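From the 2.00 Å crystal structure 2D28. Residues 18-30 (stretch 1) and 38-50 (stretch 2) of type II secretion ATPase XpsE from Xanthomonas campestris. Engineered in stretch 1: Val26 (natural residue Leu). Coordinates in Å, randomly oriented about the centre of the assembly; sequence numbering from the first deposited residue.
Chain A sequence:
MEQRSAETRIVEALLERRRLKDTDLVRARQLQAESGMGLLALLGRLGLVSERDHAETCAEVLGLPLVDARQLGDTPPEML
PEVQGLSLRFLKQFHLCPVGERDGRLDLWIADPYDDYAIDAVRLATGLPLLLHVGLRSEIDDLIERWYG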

# COMPACT_ATOMS: atom_id res chain seq x y z
N ARG A 18 -8.07 12.59 13.69
CA ARG A 18 -8.31 11.81 14.86
C ARG A 18 -8.44 10.31 14.63
O ARG A 18 -9.19 9.59 15.31
CB ARG A 18 -9.53 12.35 15.56
CG ARG A 18 -9.29 13.82 15.94
CD ARG A 18 -10.58 14.53 16.10
NE ARG A 18 -11.27 13.94 17.23
CZ ARG A 18 -12.59 13.73 17.30
NH1 ARG A 18 -13.42 14.10 16.31
NH2 ARG A 18 -13.09 13.17 18.40
N ARG A 19 -7.68 9.82 13.67
CA ARG A 19 -7.57 8.38 13.39
C ARG A 19 -6.42 7.74 14.14
O ARG A 19 -6.12 6.55 13.95
CB ARG A 19 -7.36 8.20 11.89
CG ARG A 19 -8.46 8.79 11.01
CD ARG A 19 -8.16 8.85 9.51
NE ARG A 19 -9.18 9.59 8.77
CZ ARG A 19 -9.01 10.13 7.56
NH1 ARG A 19 -7.86 10.11 6.96
NH2 ARG A 19 -9.97 10.76 6.98
N LEU A 20 -5.71 8.58 14.91
CA LEU A 20 -4.54 8.20 15.69
C LEU A 20 -4.47 9.15 16.90
O LEU A 20 -4.60 10.37 16.73
CB LEU A 20 -3.26 8.38 14.86
CG LEU A 20 -1.89 8.22 15.60
CD1 LEU A 20 -1.71 6.81 16.04
CD2 LEU A 20 -0.74 8.60 14.69
N LYS A 21 -4.25 8.61 18.09
CA LYS A 21 -4.11 9.40 19.31
C LYS A 21 -2.69 9.78 19.54
O LYS A 21 -1.77 8.96 19.32
CB LYS A 21 -4.52 8.60 20.57
CG LYS A 21 -5.83 7.90 20.50
CD LYS A 21 -6.21 7.44 21.93
CE LYS A 21 -7.00 6.15 21.96
NZ LYS A 21 -6.52 5.26 23.08
N ASP A 22 -2.48 10.99 20.05
CA ASP A 22 -1.15 11.49 20.18
C ASP A 22 -0.39 10.70 21.23
O ASP A 22 0.83 10.55 21.11
CB ASP A 22 -1.13 13.00 20.45
CG ASP A 22 -1.49 13.36 21.85
OD1 ASP A 22 -2.53 12.87 22.38
OD2 ASP A 22 -0.75 14.16 22.50
N THR A 23 -1.11 10.16 22.22
CA THR A 23 -0.47 9.31 23.24
C THR A 23 0.04 8.03 22.63
O THR A 23 1.15 7.61 22.90
CB THR A 23 -1.40 9.00 24.43
OG1 THR A 23 -2.66 8.48 23.96
CG2 THR A 23 -1.74 10.27 25.17
N ASP A 24 -0.76 7.41 21.78
CA ASP A 24 -0.32 6.23 21.07
C ASP A 24 0.89 6.48 20.15
O ASP A 24 1.79 5.60 19.98
CB ASP A 24 -1.46 5.68 20.22
CG ASP A 24 -2.58 5.06 21.04
OD1 ASP A 24 -2.43 4.87 22.27
OD2 ASP A 24 -3.67 4.77 20.51
N LEU A 25 0.90 7.63 19.51
CA LEU A 25 1.95 7.93 18.56
C LEU A 25 3.23 8.09 19.33
O LEU A 25 4.24 7.62 18.88
CB LEU A 25 1.66 9.20 17.78
CG LEU A 25 2.82 9.71 16.93
CD1 LEU A 25 3.35 8.61 15.94
CD2 LEU A 25 2.35 10.99 16.18
N VAL A 26 3.20 8.78 20.47
CA VAL A 26 4.42 8.97 21.28
C VAL A 26 4.98 7.63 21.78
O VAL A 26 6.18 7.41 21.74
CB VAL A 26 4.28 10.04 22.43
CG1 VAL A 26 2.99 9.90 23.21
CG2 VAL A 26 5.51 10.01 23.40
N ARG A 27 4.12 6.70 22.16
CA ARG A 27 4.60 5.37 22.55
C ARG A 27 5.27 4.64 21.37
O ARG A 27 6.33 4.04 21.53
CB ARG A 27 3.49 4.50 23.09
CG ARG A 27 2.78 4.96 24.38
CD ARG A 27 1.70 3.92 24.83
NE ARG A 27 1.95 2.67 24.10
CZ ARG A 27 1.11 2.07 23.24
NH1 ARG A 27 -0.12 2.55 23.02
NH2 ARG A 27 1.51 0.96 22.62
N ALA A 28 4.62 4.64 20.22
CA ALA A 28 5.21 4.08 19.00
C ALA A 28 6.52 4.84 18.66
O ALA A 28 6.57 6.07 18.68
CB ALA A 28 4.21 4.14 17.84
N ARG A 29 7.59 4.08 18.47
CA ARG A 29 8.93 4.54 18.01
C ARG A 29 9.84 3.29 18.05
O ARG A 29 10.32 2.89 19.10
CB ARG A 29 9.61 5.70 18.81
CG ARG A 29 8.76 6.60 19.69
CD ARG A 29 8.50 6.08 21.08
NE ARG A 29 9.70 5.43 21.61
CZ ARG A 29 9.98 4.13 21.54
NH1 ARG A 29 9.13 3.24 21.02
NH2 ARG A 29 11.14 3.70 22.00
N GLN A 30 10.02 2.63 16.90
CA GLN A 30 10.57 1.28 16.87
C GLN A 30 10.55 0.61 18.27
O GLN A 30 9.97 1.14 19.23
CB GLN A 30 11.99 1.31 16.29
CG GLN A 30 12.87 2.42 16.87
CD GLN A 30 14.18 1.90 17.49
OE1 GLN A 30 14.67 0.79 17.17
NE2 GLN A 30 14.73 2.70 18.39
N GLY A 38 8.95 0.39 9.69
CA GLY A 38 8.60 1.79 9.53
C GLY A 38 7.64 2.26 10.61
O GLY A 38 7.04 1.46 11.31
N LEU A 39 7.46 3.57 10.72
CA LEU A 39 6.59 4.11 11.76
C LEU A 39 5.15 3.66 11.50
O LEU A 39 4.48 3.16 12.41
CB LEU A 39 6.70 5.65 11.86
CG LEU A 39 5.76 6.35 12.85
CD1 LEU A 39 5.82 5.67 14.24
CD2 LEU A 39 6.14 7.79 12.93
N LEU A 40 4.67 3.82 10.26
CA LEU A 40 3.27 3.50 10.01
C LEU A 40 2.98 1.98 10.15
O LEU A 40 1.96 1.56 10.65
CB LEU A 40 2.86 3.96 8.61
CG LEU A 40 2.71 5.48 8.48
CD1 LEU A 40 2.65 5.87 7.02
CD2 LEU A 40 1.44 5.94 9.22
N ALA A 41 3.92 1.19 9.66
CA ALA A 41 4.02 -0.28 9.96
C ALA A 41 3.92 -0.59 11.44
O ALA A 41 3.14 -1.43 11.81
CB ALA A 41 5.38 -0.83 9.40
N LEU A 42 4.65 0.12 12.29
CA LEU A 42 4.67 -0.18 13.71
C LEU A 42 3.32 0.15 14.34
O LEU A 42 2.78 -0.65 15.10
CB LEU A 42 5.76 0.58 14.40
CG LEU A 42 5.94 0.33 15.90
CD1 LEU A 42 6.31 -1.13 16.13
CD2 LEU A 42 6.98 1.27 16.44
N LEU A 43 2.76 1.32 13.97
CA LEU A 43 1.41 1.71 14.37
C LEU A 43 0.36 0.71 13.99
O LEU A 43 -0.56 0.42 14.77
CB LEU A 43 1.04 3.12 13.80
CG LEU A 43 1.89 4.28 14.31
CD1 LEU A 43 1.69 5.55 13.49
CD2 LEU A 43 1.58 4.56 15.82
N GLY A 44 0.45 0.16 12.79
CA GLY A 44 -0.46 -0.88 12.38
C GLY A 44 -0.27 -2.13 13.24
O GLY A 44 -1.26 -2.78 13.64
N ARG A 45 0.99 -2.46 13.54
CA ARG A 45 1.31 -3.71 14.24
C ARG A 45 0.96 -3.61 15.72
O ARG A 45 0.63 -4.62 16.32
CB ARG A 45 2.79 -4.07 14.11
CG ARG A 45 3.20 -5.49 14.65
CD ARG A 45 4.63 -5.53 15.32
NE ARG A 45 5.13 -6.88 15.68
CZ ARG A 45 5.50 -7.83 14.82
NH1 ARG A 45 5.43 -7.64 13.49
NH2 ARG A 45 5.93 -9.01 15.28
N LEU A 46 1.06 -2.42 16.31
CA LEU A 46 0.62 -2.18 17.68
C LEU A 46 -0.92 -2.04 17.82
O LEU A 46 -1.43 -1.83 18.93
CB LEU A 46 1.33 -0.97 18.25
CG LEU A 46 2.83 -1.14 18.52
CD1 LEU A 46 3.49 0.18 18.75
CD2 LEU A 46 3.03 -2.01 19.74
N GLY A 47 -1.66 -2.17 16.74
CA GLY A 47 -3.11 -2.00 16.75
C GLY A 47 -3.61 -0.55 16.92
O GLY A 47 -4.78 -0.30 17.30
N LEU A 48 -2.77 0.42 16.60
CA LEU A 48 -3.12 1.80 16.90
C LEU A 48 -3.72 2.58 15.74
O LEU A 48 -4.15 3.74 15.94
CB LEU A 48 -1.89 2.55 17.43
CG LEU A 48 -1.10 1.81 18.55
CD1 LEU A 48 0.17 2.60 18.90
CD2 LEU A 48 -1.91 1.52 19.78
N VAL A 49 -3.58 2.06 14.52
CA VAL A 49 -4.20 2.68 13.33
C VAL A 49 -4.85 1.54 12.60
O VAL A 49 -4.22 0.53 12.31
CB VAL A 49 -3.15 3.40 12.42
CG1 VAL A 49 -3.71 3.85 11.08
CG2 VAL A 49 -2.61 4.55 13.17
N SER A 50 -6.13 1.64 12.32
CA SER A 50 -6.81 0.60 11.53
C SER A 50 -6.33 0.55 10.08
O SER A 50 -5.86 1.57 9.53
CB SER A 50 -8.34 0.80 11.53
OG SER A 50 -8.75 1.89 10.69
O HOH W 1 -7.26 4.18 13.09
O HOH W 2 -4.36 5.37 17.95

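Two helices can pack without a direct hydrogen bond between them, and in residues 18-30 and 38-50 of XpsE apolar contacts and two bridging waters make the contact. Each stretch carries one helix, 22-27 in the first and 39-45 in the second. Their axes approach to 10.6 Å, and their N-to-C directions differ by 115°, so the pair is neither parallel nor antiparallel but strongly crossed. Such a crossing limits the length of shared flank, and the loops beside the helices supply much of the contact. The CA atoms of Ala28 and Leu43 lie 6.4 Å apart where the first helix ends, while those of Leu20 and Val49 come to 6.0 Å where both stretches are loop.

The second helix closes in a Schellman motif. Gly47 takes a positive phi of 72°, a conformation that glycine adopts readily, and the backbone bond from Leu48 N to Leu43 O (2.9 Å) turns the chain back. This turn leaves Leu48 with its CA-to-CB bond toward the first stretch, where it has more area covered than any other residue of the pair.

Ala28 is the small residue on which the leucines converge. Its CB points toward the second stretch and lies only 3.3 Å from Leu43 CD2, a tight contact; Leu46 CD1 at 4.1 Å, and Leu39 CD1 and Leu42 CD2 at 4.2 Å each, also lie near this Ala28 CB. A single methyl thus meets five leucines, Leu48 CD1 being the most distant at 4.5 Å from Ala28 CB. Leu42 extends the contact along the backbone, its CD2 reaching 3.4 Å from Gln30 N.

Next to this centre, Leu25 CD1 meets Leu39 CD2 at 4.2 Å and Leu43 CD1 at 4.3 Å. Leu20 starts out sideways, but its end comes nearer, bringing its CD1 to 3.8 Å from Val49 CG2 and 4.0 Å from Leu43 CD2. Leu43 therefore links the Leu20, Leu25 and Ala28 contacts.

Charged residues join in through their carbon atoms and their edges. Asp24 CB packs 3.7 Å from Leu48 CD1, while its carboxylate forms a salt bridge with Arg27, three residues on (Asp24 OD1 to Arg27 NH1, 3.4 Å). The guanidinium presents its edge to the leucines, with Arg27 NH1 3.8 Å from Leu48 CD2; this is van der Waals contact, since a methyl offers no acceptor.

The polar links that do cross pass through water. Water 2 donates to Leu48 O (2.6 Å) and Asp24 OD2 (2.7 Å) and accepts from Lys21 N (3.2 Å). Water 1 donates to Arg19 O (2.8 Å) and accepts from Ser50 N (2.9 Å). Carbonyls cannot bond to one another, and Arg19 O and Leu48 O face this limit at 4.0 Å; each instead accepts a hydrogen bond from a different water. The principle is plain: leucines fill the space, and water bridges polar groups beside them.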